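Local coordinates for aclacinomycin oxidoreductase (AknOx) (Streptomyces galilaeus, PDB 2IPI), which oxidises the terminal sugar of aclacinomycin antibiotics in two successive steps, turning aclacinomycin N into A and A into Y, with a bicovalently bound FAD, at residues A102-S107 against F219-R224; V182-A187 against R192-T197; W208-G213 against P496-V501. One frame throughout, in Å; residues are numbered along the deposited sequence.

Contact 1 of 3, residues A102-S107 against F219-R224; sequences AVIDMS and FGIVTR. With FAD (flavin-adenine dinucleotide), chain F.
Ile-221 carries this buried contact alone on its side, offering one branch to Ile-104 and the other to Met-106. Its CD1 meets the end of Ile-104 tip to tip, CD1 to CD1 at 3.3 Å, closer than methyl groups usually stand. Ile-104 places CG1 between its own backbone N and carbonyl carbon (chi1 62°), which aims that longer branch at Ile-221, and the methyl of Ile-221 also comes up against it, CD1 to Ile-104 CG1 3.4 Å. The other branch of Ile-221 turns to the thioether: CG2 lies 3.7 Å from Met-106 SD, the two side chains running obliquely past one another. Val-84 of strand 82-85 and Val-68 of helix 65-78 close round the same isoleucine. Asp-105 turns the chain in an Asx turn, its OD2 accepting from Ser-107 N at 2.9 Å and from Ser-107 OG, which stands above the carboxylate plane, while OD1 pairs with Arg-46.

No hydrogen bond joins the two segments; the backbone of Val-222 is turned to the cofactor. Val-222 N donates to FAD N1A (3.1 Å, 161° at the hydrogen), and FAD N6A donates to Val-222 O at 3.2 Å. The two bonds together hold the adenine against this residue. The arrangement joins the two sheets of the PCMH-type FAD-binding domain beside the adenine pocket.

Contact 2 of 3, residues V182-A187 against R192-T197; sequences VVVVDA and RKVVAT
Val-182 and Val-194 form a hydrogen-bonded antiparallel pair, and Val-184 with Arg-192 forms the next. In the first, Val-182 N reaches Val-194 O and Val-194 N reaches Val-182 O, both at 3.0 Å. The second is a little more bent, with Arg-192 N to Val-184 O at 2.8 Å and 151° at the hydrogen. Between them lies the non-hydrogen-bonded pair Val-183 and Lys-193, where CA-H groups approach the carbonyl oxygens of Arg-192 and Val-182.

Apolar packing gathers on the face shared by Val-182, Val-184 and Val-194. Val-184 crosses Val-194 at about a right angle, CG2 to CG1 at a tight 3.5 Å, while Val-194 CG2 rests on Val-182 CB.

Charge enters just beyond strand 177-185. Asp-186 OD2 lies over a face of the Arg-192 guanidinium, 3.1 Å from NE, well out of its plane, so the salt bridge is purely electrostatic. The stronger partner of that oxygen is Arg-190, in the turn.

Strand 191-197 is the outermost of its five-stranded sheet within the chain, hairpinned to strand 177-185, whose other edge meets strand 221-227. Leu-207 of helix 205-210 covers Val-194, and helix 65-78 lies against Val-185 and Lys-193 on the opposite face.

Contact 3 of 3, residues W208-G213 against P496-V501; sequences WWAHTG and PRLQKV
Ala-210, in segment 208-213, has more surface buried here than any other residue and is the one point at which both partners from helix 495-505 converge. Its CB is 3.5 Å from Val-501 CG1 and 4.2 Å from Leu-498 CD2. The small methyl thus fits against two side chains three residues apart, a little under one helical turn, which sets them on the same flank.

Leu-498 contributes the second largest share. Its first bond does not aim at Ala-210, but with CG beside the backbone N (chi1 -75°) the chain swings round until CD2 lies 4.0 Å from Ala-210 CA, touching backbone as well as methyl. Val-501, by contrast, has its CB directed toward segment 208-213, and CG1 does the touching.

The junction is wholly apolar: no hydrogen bond crosses it, and the nearest alpha carbons, Ala-210 CA and Leu-498 CA, stand 6.3 Å apart. Phe-219, in the loop just before strand 221-227, packs on both Leu-498 and Val-501. Helix 495-505, in the berberine and berberine-like region, is thereby laid against helix 205-210 of the FAD-binding PCMH-type region, with strand 191-197 preceding that helix in the chain.

How the contacts relate
Contacts 1 and 3 are buried and apolar, each turning on a few aliphatic side chains, whereas contact 2 is only partly buried and adds main-chain pairing and a charged pair at its partly exposed end. Contacts 1 and 2 share one sheet: strand 221-227 lies beside strand 177-185, with a probable hydrogen bond from Val-183 N to Ile-221 O. Contact 3 brings in a C-terminal helix, distant in sequence. Phe-219 of segment 219-224 ties it to contact 1, while His-211 packs against Val-222 and Val-182. Of the three, contact 1 alone includes direct hydrogen bonds to FAD.

Contact 1 of 3, residues A102-S107 against F219-R224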
loop_
_atom_site.group_PDB
_atom_site.type_symbol
_atom_site.label_atom_id
_atom_site.label_comp_id
_atom_site.label_asym_id
_atom_site.label_seq_id
_atom_site.Cartn_x
_atom_site.Cartn_y
_atom_site.Cartn_z
ATOM N N ALA A 102 -15.442 1.531 19.617
ATOM C CA ALA A 102 -14.430 0.616 20.112
ATOM C C ALA A 102 -13.187 0.566 19.241
ATOM O O ALA A 102 -13.263 0.222 18.046
ATOM C CB ALA A 102 -15.097 -0.756 20.187
ATOM N N VAL A 103 -11.999 0.849 19.783
ATOM C CA VAL A 103 -10.816 0.697 18.920
ATOM C C VAL A 103 -9.835 -0.296 19.524
ATOM O O VAL A 103 -9.370 -0.166 20.660
ATOM C CB VAL A 103 -10.111 2.046 18.666
ATOM C CG1 VAL A 103 -10.347 2.961 19.848
ATOM C CG2 VAL A 103 -8.622 1.885 18.401
ATOM N N ILE A 104 -9.540 -1.330 18.764
ATOM C CA ILE A 104 -8.589 -2.330 19.279
ATOM C C ILE A 104 -7.234 -2.064 18.629
ATOM O O ILE A 104 -7.104 -2.154 17.410
ATOM C CB ILE A 104 -9.071 -3.761 19.029
ATOM C CG1 ILE A 104 -9.237 -4.175 17.574
ATOM C CG2 ILE A 104 -10.410 -3.989 19.751
ATOM C CD1 ILE A 104 -10.657 -3.939 17.098
ATOM N N ASP A 105 -6.290 -1.717 19.472
ATOM C CA ASP A 105 -4.939 -1.321 19.117
ATOM C C ASP A 105 -3.946 -2.460 19.364
ATOM O O ASP A 105 -3.833 -2.974 20.481
ATOM C CB ASP A 105 -4.499 -0.105 19.933
ATOM C CG ASP A 105 -3.255 0.536 19.322
ATOM O OD1 ASP A 105 -3.274 1.760 19.116
ATOM O OD2 ASP A 105 -2.273 -0.175 19.040
ATOM N N MET A 106 -3.276 -2.857 18.294
ATOM C CA MET A 106 -2.456 -4.063 18.277
ATOM C C MET A 106 -0.967 -3.745 18.388
ATOM O O MET A 106 -0.152 -4.644 18.215
ATOM C CB MET A 106 -2.699 -4.843 16.981
ATOM C CG MET A 106 -4.148 -4.743 16.493
ATOM S SD MET A 106 -5.060 -6.241 16.916
ATOM C CE MET A 106 -6.299 -5.588 18.019
ATOM N N SER A 107 -0.660 -2.494 18.638
ATOM C CA SER A 107 0.710 -1.982 18.560
ATOM C C SER A 107 1.646 -2.611 19.579
ATOM O O SER A 107 2.869 -2.508 19.428
ATOM C CB SER A 107 0.678 -0.464 18.749
ATOM O OG SER A 107 0.266 -0.147 20.071
ATOM N N PHE A 219 -12.814 -8.553 7.277
ATOM C CA PHE A 219 -12.984 -10.008 7.443
ATOM C C PHE A 219 -12.741 -10.546 8.843
ATOM O O PHE A 219 -12.880 -11.759 9.081
ATOM C CB PHE A 219 -12.039 -10.699 6.473
ATOM C CG PHE A 219 -12.286 -10.352 5.021
ATOM C CD1 PHE A 219 -13.390 -10.866 4.370
ATOM C CD2 PHE A 219 -11.429 -9.523 4.315
ATOM C CE1 PHE A 219 -13.647 -10.587 3.048
ATOM C CE2 PHE A 219 -11.676 -9.249 2.979
ATOM C CZ PHE A 219 -12.772 -9.784 2.345
ATOM N N GLY A 220 -12.426 -9.689 9.803
ATOM C CA GLY A 220 -12.059 -10.063 11.148
ATOM C C GLY A 220 -10.749 -9.407 11.558
ATOM O O GLY A 220 -10.281 -8.514 10.844
ATOM N N ILE A 221 -10.150 -9.816 12.671
ATOM C CA ILE A 221 -8.893 -9.172 13.101
ATOM C C ILE A 221 -7.735 -10.152 12.999
ATOM O O ILE A 221 -7.739 -11.189 13.662
ATOM C CB ILE A 221 -9.000 -8.595 14.523
ATOM C CG1 ILE A 221 -10.105 -7.537 14.618
ATOM C CG2 ILE A 221 -7.667 -8.058 15.030
ATOM C CD1 ILE A 221 -10.346 -7.025 16.018
ATOM N N VAL A 222 -6.755 -9.824 12.153
ATOM C CA VAL A 222 -5.571 -10.670 12.026
ATOM C C VAL A 222 -4.694 -10.545 13.266
ATOM O O VAL A 222 -4.296 -9.462 13.693
ATOM C CB VAL A 222 -4.771 -10.306 10.773
ATOM C CG1 VAL A 222 -3.491 -11.108 10.668
ATOM C CG2 VAL A 222 -5.618 -10.557 9.530
ATOM N N THR A 223 -4.331 -11.665 13.871
ATOM C CA THR A 223 -3.563 -11.698 15.104
ATOM C C THR A 223 -2.131 -12.182 14.841
ATOM O O THR A 223 -1.269 -12.045 15.714
ATOM C CB THR A 223 -4.240 -12.613 16.138
ATOM O OG1 THR A 223 -3.391 -12.842 17.269
ATOM C CG2 THR A 223 -4.481 -13.984 15.525
ATOM N N ARG A 224 -1.910 -12.707 13.654
ATOM C CA ARG A 224 -0.628 -13.246 13.230
ATOM C C ARG A 224 -0.631 -13.684 11.769
ATOM O O ARG A 224 -1.563 -14.332 11.290
ATOM C CB ARG A 224 -0.218 -14.462 14.082
ATOM C CG ARG A 224 1.154 -14.985 13.670
ATOM C CD ARG A 224 1.611 -16.108 14.580
ATOM N NE ARG A 224 1.778 -15.635 15.939
ATOM C CZ ARG A 224 1.438 -16.180 17.086
ATOM N NH1 ARG A 224 0.838 -17.359 17.111
ATOM N NH2 ARG A 224 1.712 -15.532 18.215
HETATM P PA FAD F . -4.054 1.112 9.993
HETATM O O1A FAD F . -4.701 2.365 9.974
HETATM O O2A FAD F . -3.883 0.618 11.359
HETATM O O5B FAD F . -4.830 0.059 9.121
HETATM C C5B FAD F . -5.253 0.321 7.844
HETATM C C4B FAD F . -6.459 -0.547 7.497
HETATM O O4B FAD F . -6.208 -1.864 7.902
HETATM C C3B FAD F . -7.703 -0.125 8.301
HETATM O O3B FAD F . -8.860 -0.460 7.625
HETATM C C2B FAD F . -7.610 -0.981 9.553
HETATM O O2B FAD F . -8.820 -1.189 10.230
HETATM C C1B FAD F . -7.022 -2.241 8.956
HETATM N N9A FAD F . -6.344 -3.105 9.942
HETATM C C8A FAD F . -5.378 -2.748 10.798
HETATM N N7A FAD F . -4.992 -3.791 11.519
HETATM C C5A FAD F . -5.741 -4.826 11.139
HETATM C C6A FAD F . -5.783 -6.156 11.536
HETATM N N6A FAD F . -4.932 -6.563 12.398
HETATM N N1A FAD F . -6.636 -6.985 10.957
HETATM C C2A FAD F . -7.412 -6.531 10.001
HETATM N N3A FAD F . -7.390 -5.278 9.585
HETATM C C4A FAD F . -6.586 -4.427 10.147
HETATM N N1 FAD F . 1.521 0.839 0.749
HETATM C C2 FAD F . 2.151 0.057 -0.190
HETATM O O2 FAD F . 1.641 -0.825 -0.731
HETATM N N3 FAD F . 3.453 0.345 -0.494
HETATM C C4 FAD F . 4.141 1.381 0.113
HETATM O O4 FAD F . 5.307 1.527 -0.124
HETATM C C4X FAD F . 3.494 2.156 1.078
HETATM N N5 FAD F . 4.111 3.208 1.691
HETATM C C5X FAD F . 3.506 3.917 2.676
HETATM C C6 FAD F . 4.194 4.928 3.351
HETATM C C7 FAD F . 3.547 5.666 4.300
HETATM C C7M FAD F . 4.374 6.651 5.059
HETATM C C8 FAD F . 2.235 5.360 4.674
HETATM C C8M FAD F . 1.656 5.973 5.930
HETATM C C9 FAD F . 1.599 4.344 3.998
HETATM C C9A FAD F . 2.183 3.631 2.982
HETATM N N10 FAD F . 1.507 2.631 2.308
HETATM C C10 FAD F . 2.170 1.867 1.395
HETATM C "C1'" FAD F . 0.019 2.652 2.174
HETATM C "C2'" FAD F . -0.761 1.911 3.262
HETATM O "O2'" FAD F . -1.428 2.668 4.218
HETATM C "C3'" FAD F . 0.032 0.840 3.973
HETATM O "O3'" FAD F . 0.570 -0.087 3.082
HETATM C "C4'" FAD F . -0.949 0.303 5.060
HETATM O "O4'" FAD F . -2.280 0.505 4.806
HETATM C "C5'" FAD F . -0.774 0.730 6.498
HETATM O "O5'" FAD F . -1.572 -0.041 7.332
HETATM P P FAD F . -1.520 0.307 8.854
HETATM O O1P FAD F . -1.589 -0.868 9.644
HETATM O O2P FAD F . -0.363 1.061 9.077
HETATM O O3P FAD F . -2.709 1.301 9.170
#

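Contact 2 of 3, residues V182-A187 against R192-T197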
loop_
_atom_site.group_PDB
_atom_site.type_symbol
_atom_site.label_atom_id
_atom_site.label_comp_id
_atom_site.label_asym_id
_atom_site.label_seq_id
_atom_site.Cartn_x
_atom_site.Cartn_y
_atom_site.Cartn_z
ATOM N N VAL A 182 -6.783 -15.237 12.563
ATOM C CA VAL A 182 -7.805 -14.199 12.558
ATOM C C VAL A 182 -8.797 -14.352 13.703
ATOM O O VAL A 182 -9.069 -15.477 14.149
ATOM C CB VAL A 182 -8.610 -14.224 11.242
ATOM C CG1 VAL A 182 -9.291 -12.883 10.997
ATOM C CG2 VAL A 182 -7.714 -14.577 10.062
ATOM N N VAL A 183 -9.339 -13.243 14.182
ATOM C CA VAL A 183 -10.491 -13.328 15.084
ATOM C C VAL A 183 -11.718 -12.888 14.269
ATOM O O VAL A 183 -11.790 -11.756 13.788
ATOM C CB VAL A 183 -10.333 -12.512 16.365
ATOM C CG1 VAL A 183 -11.623 -12.455 17.170
ATOM C CG2 VAL A 183 -9.229 -13.098 17.252
ATOM N N VAL A 184 -12.646 -13.820 14.127
ATOM C CA VAL A 184 -13.914 -13.682 13.423
ATOM C C VAL A 184 -15.105 -13.830 14.371
ATOM O O VAL A 184 -14.940 -14.221 15.528
ATOM C CB VAL A 184 -13.982 -14.737 12.317
ATOM C CG1 VAL A 184 -12.890 -14.487 11.271
ATOM C CG2 VAL A 184 -13.831 -16.145 12.868
ATOM N N VAL A 185 -16.307 -13.466 13.917
ATOM C CA VAL A 185 -17.499 -13.541 14.759
ATOM C C VAL A 185 -18.555 -14.400 14.050
ATOM O O VAL A 185 -18.781 -14.246 12.850
ATOM C CB VAL A 185 -18.082 -12.166 15.115
ATOM C CG1 VAL A 185 -19.438 -12.313 15.804
ATOM C CG2 VAL A 185 -17.118 -11.374 15.994
ATOM N N ASP A 186 -19.125 -15.289 14.837
ATOM C CA ASP A 186 -20.139 -16.264 14.572
ATOM C C ASP A 186 -21.467 -15.676 14.099
ATOM O O ASP A 186 -21.740 -14.549 14.478
ATOM C CB ASP A 186 -20.473 -17.033 15.874
ATOM C CG ASP A 186 -19.999 -18.468 15.711
ATOM O OD1 ASP A 186 -19.814 -18.867 14.538
ATOM O OD2 ASP A 186 -19.823 -19.145 16.736
ATOM N N ALA A 187 -22.229 -16.459 13.354
ATOM C CA ALA A 187 -23.629 -16.145 13.082
ATOM C C ALA A 187 -24.403 -16.034 14.399
ATOM O O ALA A 187 -25.322 -15.219 14.500
ATOM C CB ALA A 187 -24.264 -17.185 12.174
ATOM N N ARG A 192 -14.350 -15.820 17.770
ATOM C CA ARG A 192 -13.586 -17.057 17.728
ATOM C C ARG A 192 -12.232 -16.879 17.042
ATOM O O ARG A 192 -12.068 -16.124 16.094
ATOM C CB ARG A 192 -14.357 -18.174 17.006
ATOM C CG ARG A 192 -15.594 -17.746 16.241
ATOM C CD ARG A 192 -16.800 -18.618 16.496
ATOM N NE ARG A 192 -16.927 -19.125 17.863
ATOM C CZ ARG A 192 -17.241 -20.379 18.182
ATOM N NH1 ARG A 192 -17.460 -21.276 17.225
ATOM N NH2 ARG A 192 -17.334 -20.745 19.454
ATOM N N LYS A 193 -11.225 -17.626 17.505
ATOM C CA LYS A 193 -9.953 -17.553 16.768
ATOM C C LYS A 193 -9.812 -18.717 15.800
ATOM O O LYS A 193 -10.078 -19.889 16.140
ATOM C CB LYS A 193 -8.826 -17.473 17.800
ATOM C CG LYS A 193 -7.463 -17.249 17.161
ATOM C CD LYS A 193 -6.382 -17.829 18.089
ATOM C CE LYS A 193 -7.040 -18.557 19.261
ATOM N NZ LYS A 193 -7.501 -19.931 18.903
ATOM N N VAL A 194 -9.423 -18.399 14.565
ATOM C CA VAL A 194 -9.367 -19.334 13.459
ATOM C C VAL A 194 -8.030 -19.220 12.715
ATOM O O VAL A 194 -7.431 -18.144 12.666
ATOM C CB VAL A 194 -10.466 -19.138 12.401
ATOM C CG1 VAL A 194 -11.833 -18.988 13.053
ATOM C CG2 VAL A 194 -10.157 -17.934 11.521
ATOM N N VAL A 195 -7.621 -20.352 12.137
ATOM C CA VAL A 195 -6.411 -20.363 11.320
ATOM C C VAL A 195 -6.777 -20.725 9.890
ATOM O O VAL A 195 -7.515 -21.666 9.604
ATOM C CB VAL A 195 -5.335 -21.310 11.885
ATOM C CG1 VAL A 195 -4.269 -21.670 10.865
ATOM C CG2 VAL A 195 -4.694 -20.648 13.100
ATOM N N ALA A 196 -6.203 -19.946 8.974
ATOM C CA ALA A 196 -6.483 -20.103 7.561
ATOM C C ALA A 196 -5.181 -20.177 6.779
ATOM O O ALA A 196 -4.351 -19.277 6.887
ATOM C CB ALA A 196 -7.369 -18.957 7.111
ATOM N N THR A 197 -5.037 -21.250 6.024
ATOM C CA THR A 197 -3.747 -21.537 5.375
ATOM C C THR A 197 -3.947 -21.641 3.876
ATOM O O THR A 197 -5.084 -21.697 3.397
ATOM C CB THR A 197 -3.164 -22.820 6.009
ATOM O OG1 THR A 197 -1.742 -22.768 6.091
ATOM C CG2 THR A 197 -3.483 -24.010 5.126
#

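Contact 3 of 3, residues W208-G213 against P496-V501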
loop_
_atom_site.group_PDB
_atom_site.type_symbol
_atom_site.label_atom_id
_atom_site.label_comp_id
_atom_site.label_asym_id
_atom_site.label_seq_id
_atom_site.Cartn_x
_atom_site.Cartn_y
_atom_site.Cartn_z
ATOM N N TRP A 208 -8.169 -17.446 3.746
ATOM C CA TRP A 208 -6.770 -17.081 3.500
ATOM C C TRP A 208 -6.664 -16.174 2.271
ATOM O O TRP A 208 -5.981 -15.157 2.235
ATOM C CB TRP A 208 -5.862 -18.300 3.276
ATOM C CG TRP A 208 -4.600 -17.972 2.526
ATOM C CD1 TRP A 208 -3.463 -17.437 3.091
ATOM C CD2 TRP A 208 -4.319 -18.140 1.131
ATOM N NE1 TRP A 208 -2.503 -17.266 2.120
ATOM C CE2 TRP A 208 -3.010 -17.686 0.904
ATOM C CE3 TRP A 208 -5.081 -18.621 0.058
ATOM C CZ2 TRP A 208 -2.451 -17.718 -0.372
ATOM C CZ3 TRP A 208 -4.530 -18.658 -1.201
ATOM C CH2 TRP A 208 -3.207 -18.205 -1.414
ATOM N N TRP A 209 -7.319 -16.645 1.223
ATOM C CA TRP A 209 -7.468 -15.947 -0.034
ATOM C C TRP A 209 -7.924 -14.510 0.155
ATOM O O TRP A 209 -7.366 -13.573 -0.415
ATOM C CB TRP A 209 -8.541 -16.652 -0.860
ATOM C CG TRP A 209 -8.532 -16.251 -2.294
ATOM C CD1 TRP A 209 -8.940 -15.118 -2.920
ATOM C CD2 TRP A 209 -8.024 -17.128 -3.310
ATOM N NE1 TRP A 209 -8.729 -15.205 -4.279
ATOM C CE2 TRP A 209 -8.174 -16.435 -4.523
ATOM C CE3 TRP A 209 -7.475 -18.415 -3.306
ATOM C CZ2 TRP A 209 -7.768 -17.051 -5.678
ATOM C CZ3 TRP A 209 -7.084 -18.976 -4.513
ATOM C CH2 TRP A 209 -7.224 -18.299 -5.719
ATOM N N ALA A 210 -8.958 -14.333 0.982
ATOM C CA ALA A 210 -9.510 -13.012 1.251
ATOM C C ALA A 210 -8.447 -12.063 1.793
ATOM O O ALA A 210 -8.513 -10.846 1.625
ATOM C CB ALA A 210 -10.680 -13.122 2.223
ATOM N N HIS A 211 -7.436 -12.653 2.459
ATOM C CA HIS A 211 -6.435 -11.834 3.112
ATOM C C HIS A 211 -5.275 -11.510 2.175
ATOM O O HIS A 211 -4.356 -10.832 2.616
ATOM C CB HIS A 211 -5.978 -12.508 4.415
ATOM C CG HIS A 211 -6.996 -12.221 5.510
ATOM N ND1 HIS A 211 -8.128 -12.997 5.698
ATOM C CD2 HIS A 211 -7.026 -11.260 6.453
ATOM C CE1 HIS A 211 -8.821 -12.508 6.713
ATOM N NE2 HIS A 211 -8.177 -11.448 7.201
ATOM N N THR A 212 -5.340 -11.972 0.925
ATOM C CA THR A 212 -4.238 -11.674 0.005
ATOM C C THR A 212 -4.557 -10.477 -0.897
ATOM O O THR A 212 -4.129 -10.419 -2.054
ATOM C CB THR A 212 -3.857 -12.906 -0.834
ATOM O OG1 THR A 212 -2.737 -12.600 -1.683
ATOM C CG2 THR A 212 -4.957 -13.329 -1.788
ATOM N N GLY A 213 -5.281 -9.490 -0.381
ATOM C CA GLY A 213 -5.432 -8.223 -1.029
ATOM C C GLY A 213 -6.908 -7.850 -1.087
ATOM O O GLY A 213 -7.188 -7.235 -2.092
ATOM N N PRO A 496 -17.070 -10.623 -6.478
ATOM C CA PRO A 496 -18.134 -11.552 -6.023
ATOM C C PRO A 496 -17.559 -12.595 -5.068
ATOM O O PRO A 496 -18.098 -12.911 -4.016
ATOM C CB PRO A 496 -18.618 -12.194 -7.316
ATOM C CG PRO A 496 -18.269 -11.207 -8.385
ATOM C CD PRO A 496 -16.937 -10.662 -7.940
ATOM N N ARG A 497 -16.402 -13.139 -5.467
ATOM C CA ARG A 497 -15.736 -14.141 -4.642
ATOM C C ARG A 497 -15.403 -13.584 -3.262
ATOM O O ARG A 497 -15.513 -14.278 -2.259
ATOM C CB ARG A 497 -14.463 -14.640 -5.329
ATOM N N LEU A 498 -15.057 -12.288 -3.178
ATOM C CA LEU A 498 -14.873 -11.668 -1.863
ATOM C C LEU A 498 -16.173 -11.441 -1.107
ATOM O O LEU A 498 -16.206 -11.490 0.137
ATOM C CB LEU A 498 -14.155 -10.316 -2.004
ATOM C CG LEU A 498 -12.648 -10.441 -2.295
ATOM C CD1 LEU A 498 -12.108 -9.159 -2.910
ATOM C CD2 LEU A 498 -11.919 -10.806 -1.007
ATOM N N GLN A 499 -17.258 -11.196 -1.838
ATOM C CA GLN A 499 -18.558 -11.039 -1.186
ATOM C C GLN A 499 -18.969 -12.318 -0.454
ATOM O O GLN A 499 -19.557 -12.219 0.631
ATOM C CB GLN A 499 -19.655 -10.667 -2.184
ATOM C CG GLN A 499 -19.542 -9.256 -2.746
ATOM C CD GLN A 499 -20.806 -8.810 -3.460
ATOM O OE1 GLN A 499 -21.082 -9.186 -4.599
ATOM N NE2 GLN A 499 -21.602 -7.979 -2.790
ATOM N N LYS A 500 -18.679 -13.464 -1.081
ATOM C CA LYS A 500 -19.104 -14.728 -0.492
ATOM C C LYS A 500 -18.296 -15.052 0.761
ATOM O O LYS A 500 -18.779 -15.662 1.719
ATOM C CB LYS A 500 -18.973 -15.863 -1.509
ATOM N N VAL A 501 -17.037 -14.611 0.769
ATOM C CA VAL A 501 -16.216 -14.725 1.975
ATOM C C VAL A 501 -16.794 -13.859 3.076
ATOM O O VAL A 501 -16.886 -14.265 4.242
ATOM C CB VAL A 501 -14.756 -14.339 1.660
ATOM C CG1 VAL A 501 -13.916 -14.298 2.922
ATOM C CG2 VAL A 501 -14.176 -15.311 0.641
#